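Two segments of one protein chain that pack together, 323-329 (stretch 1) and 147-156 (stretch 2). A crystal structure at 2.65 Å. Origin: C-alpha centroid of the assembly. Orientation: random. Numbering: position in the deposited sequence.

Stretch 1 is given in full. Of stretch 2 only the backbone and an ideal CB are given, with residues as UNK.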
# COMPACT_ATOMS: atom_id res chain seq x y z
N LEU E 323 9.96 14.29 -26.88
CA LEU E 323 9.60 15.70 -26.73
C LEU E 323 9.62 16.43 -28.09
O LEU E 323 8.86 17.40 -28.30
CB LEU E 323 10.52 16.40 -25.73
CG LEU E 323 10.35 16.25 -24.20
CD1 LEU E 323 11.45 16.99 -23.50
CD2 LEU E 323 9.02 16.81 -23.72
N HIS E 324 10.46 15.94 -29.00
CA HIS E 324 10.55 16.42 -30.38
C HIS E 324 9.25 16.07 -31.11
O HIS E 324 8.60 16.94 -31.68
CB HIS E 324 11.75 15.79 -31.07
CG HIS E 324 11.98 16.23 -32.49
ND1 HIS E 324 12.12 17.56 -32.86
CD2 HIS E 324 12.16 15.51 -33.63
CE1 HIS E 324 12.36 17.63 -34.15
NE2 HIS E 324 12.40 16.41 -34.65
N LEU E 325 8.89 14.79 -31.09
CA LEU E 325 7.68 14.31 -31.76
C LEU E 325 6.45 15.10 -31.29
O LEU E 325 5.60 15.45 -32.11
CB LEU E 325 7.48 12.81 -31.51
CG LEU E 325 8.67 11.91 -31.83
CD1 LEU E 325 8.40 10.46 -31.49
CD2 LEU E 325 9.12 12.05 -33.27
N THR E 326 6.34 15.41 -30.00
CA THR E 326 5.24 16.28 -29.56
C THR E 326 5.36 17.65 -30.24
O THR E 326 4.35 18.31 -30.53
CB THR E 326 5.20 16.42 -28.00
OG1 THR E 326 4.52 15.30 -27.43
CG2 THR E 326 4.48 17.71 -27.56
N ARG E 327 6.58 18.08 -30.55
CA ARG E 327 6.76 19.37 -31.20
C ARG E 327 6.36 19.28 -32.69
O ARG E 327 6.04 20.29 -33.32
CB ARG E 327 8.21 19.83 -31.07
CG ARG E 327 8.42 21.31 -31.12
CD ARG E 327 9.90 21.56 -31.01
NE ARG E 327 10.28 22.94 -31.28
CZ ARG E 327 11.50 23.29 -31.69
NH1 ARG E 327 12.42 22.36 -31.88
NH2 ARG E 327 11.78 24.57 -31.91
N LEU E 328 6.39 18.06 -33.23
CA LEU E 328 5.99 17.81 -34.62
C LEU E 328 4.46 17.72 -34.77
O LEU E 328 3.95 17.77 -35.89
CB LEU E 328 6.62 16.52 -35.15
CG LEU E 328 8.15 16.41 -35.19
CD1 LEU E 328 8.58 15.11 -35.86
CD2 LEU E 328 8.78 17.60 -35.88
N GLY E 329 3.74 17.55 -33.67
CA GLY E 329 2.30 17.44 -33.71
C GLY E 329 1.77 16.09 -33.24
O GLY E 329 0.56 15.95 -33.03
N UNK E 147 17.71 21.13 -32.72
CA UNK E 147 16.83 20.24 -33.48
C UNK E 147 15.75 20.97 -34.32
O UNK E 147 14.95 20.32 -35.01
CB UNK E 147 16.14 19.28 -32.51
N UNK E 148 15.74 22.29 -34.27
CA UNK E 148 14.78 23.05 -35.06
C UNK E 148 14.78 22.78 -36.59
O UNK E 148 13.70 22.65 -37.19
CB UNK E 148 15.05 24.54 -34.82
N UNK E 149 15.97 22.68 -37.23
CA UNK E 149 15.88 22.30 -38.65
C UNK E 149 15.37 20.88 -38.85
O UNK E 149 14.99 20.52 -39.96
CB UNK E 149 17.25 22.44 -39.32
N UNK E 150 15.37 20.07 -37.80
CA UNK E 150 14.79 18.74 -37.91
C UNK E 150 13.27 18.83 -37.83
O UNK E 150 12.55 17.92 -38.29
CB UNK E 150 15.33 17.82 -36.82
N UNK E 151 12.79 19.92 -37.26
CA UNK E 151 11.36 20.16 -37.20
C UNK E 151 10.85 20.50 -38.60
O UNK E 151 10.00 19.77 -39.13
CB UNK E 151 11.04 21.28 -36.21
N UNK E 152 11.38 21.57 -39.18
CA UNK E 152 11.01 22.03 -40.52
C UNK E 152 11.00 20.90 -41.56
O UNK E 152 10.00 20.68 -42.26
CB UNK E 152 11.98 23.13 -40.97
N UNK E 153 12.12 20.20 -41.65
CA UNK E 153 12.27 19.03 -42.51
C UNK E 153 11.10 18.06 -42.32
O UNK E 153 10.49 17.63 -43.29
CB UNK E 153 13.60 18.32 -42.22
N UNK E 154 10.79 17.74 -41.06
CA UNK E 154 9.69 16.84 -40.76
C UNK E 154 8.33 17.43 -41.14
O UNK E 154 7.47 16.73 -41.68
CB UNK E 154 9.70 16.49 -39.27
N UNK E 155 8.14 18.72 -40.88
CA UNK E 155 6.86 19.34 -41.15
C UNK E 155 6.69 19.50 -42.66
O UNK E 155 5.60 19.28 -43.17
CB UNK E 155 6.75 20.69 -40.44
N UNK E 156 7.75 19.86 -43.37
CA UNK E 156 7.62 20.09 -44.81
C UNK E 156 7.31 18.76 -45.49
O UNK E 156 6.57 18.70 -46.47
CB UNK E 156 8.89 20.72 -45.39

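Stretch 1 presents three side chains to the neighbouring helix, His-324, Arg-327 and Leu-328, and the two axes cross at 46° with a closest approach of 10.3 Å.

Position 147 points toward stretch 1, its ideal CB 4.4 Å from His-324 ND1 and 4.9 Å from Arg-327 NH1. With an imidazole and a guanidinium so near, a small or medium polar residue would suit; serine, threonine or asparagine are all plausible. It is Thr-147, in the p rotamer, its OG1 4.1 Å from Arg-327 NH1, too far for a bond, though near the guanidinium plane.

At 148 the CA-to-CB bond points away, yet the ideal CB lies 4.4 Å from Arg-327 NH2, the end of an extended side chain. An acceptor on a short stem is wanted: serine, threonine, perhaps aspartate. The residue is Thr-148, and Arg-327 NH2 donates to its OG1 at 3.2 Å, with an N-H...acceptor angle of 158°, the one hydrogen bond across the contact.

Position 149 also points away and meets nothing, so stretch 1 sets no preference. A phi of -67° admits proline, and Pro-149 it is, at a kink where its N lacks a bond to the turn before.

Position 150 points toward the imidazole, its ideal CB 3.9 Å from His-324 NE2. So close a ring favours a small residue such as alanine, serine or cysteine. Ser-150 sets its CB at that same 3.9 Å from His-324 NE2.

Position 151 points sideways, but its CA lies 6.4 Å from that of Leu-328, and its ideal CB has Leu-328 CD2, His-324 CE1 and Arg-327 NH1 all within 5 Å. A compact apolar residue, valine or isoleucine, could touch all three. Val-151 does: CG2 lies 3.4 Å from His-324 CE1, at the ring edge, and 3.5 Å from Arg-327 NH1, over one guanidinium face, while CG1 is 4.1 Å from Leu-328 CD2.

Positions 152 and 153 have no contact with stretch 1 and could be many things; they are Tyr-152 and His-153.

Position 154 points toward Leu-328, with CD2 only 3.7 Å from the ideal CB. A methyl already fills that distance, so alanine is the natural reading. Ala-154 CB packs against Leu-328 CD2 at 3.7 Å.

At 155 the ideal CB reaches nothing, so a longer side chain is needed to return to Leu-328, and leucine or methionine would suit its CD2. Leu-155 does so, its CD2 4.2 Å from Leu-328 CD2 and 3.6 Å from Leu-328 O.

Position 156 is out of reach and unconstrained here; it is Glu-156.

Stretch 2 (147-156) TTPSVYHALE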
# COMPACT_ATOMS: atom_id res chain seq x y z
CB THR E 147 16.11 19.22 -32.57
OG1 THR E 147 15.59 19.88 -31.41
CG2 THR E 147 17.06 18.13 -32.14
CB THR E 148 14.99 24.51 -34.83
OG1 THR E 148 14.57 24.82 -33.50
CG2 THR E 148 14.18 25.31 -35.81
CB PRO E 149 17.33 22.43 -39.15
CG PRO E 149 18.18 22.45 -37.93
CD PRO E 149 17.33 23.08 -36.86
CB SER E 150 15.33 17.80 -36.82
OG SER E 150 16.51 17.16 -37.25
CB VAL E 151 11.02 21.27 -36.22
CG1 VAL E 151 9.55 21.58 -36.26
CG2 VAL E 151 11.41 20.84 -34.83
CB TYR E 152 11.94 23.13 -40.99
CG TYR E 152 12.00 24.31 -40.06
CD1 TYR E 152 10.85 24.83 -39.51
CD2 TYR E 152 13.22 24.92 -39.75
CE1 TYR E 152 10.90 25.93 -38.66
CE2 TYR E 152 13.28 26.03 -38.91
CZ TYR E 152 12.11 26.52 -38.36
OH TYR E 152 12.13 27.60 -37.53
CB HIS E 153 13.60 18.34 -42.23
CG HIS E 153 13.96 17.28 -43.23
ND1 HIS E 153 13.57 15.97 -43.10
CD2 HIS E 153 14.72 17.34 -44.34
CE1 HIS E 153 14.06 15.26 -44.10
NE2 HIS E 153 14.77 16.07 -44.87
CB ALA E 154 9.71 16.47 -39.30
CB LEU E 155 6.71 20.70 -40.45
CG LEU E 155 6.66 20.57 -38.92
CD1 LEU E 155 5.97 21.75 -38.24
CD2 LEU E 155 6.00 19.27 -38.49
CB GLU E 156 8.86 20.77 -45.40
CG GLU E 156 9.00 22.25 -44.99
CD GLU E 156 9.49 23.17 -46.12
OE1 GLU E 156 10.73 23.30 -46.28
OE2 GLU E 156 8.64 23.77 -46.82
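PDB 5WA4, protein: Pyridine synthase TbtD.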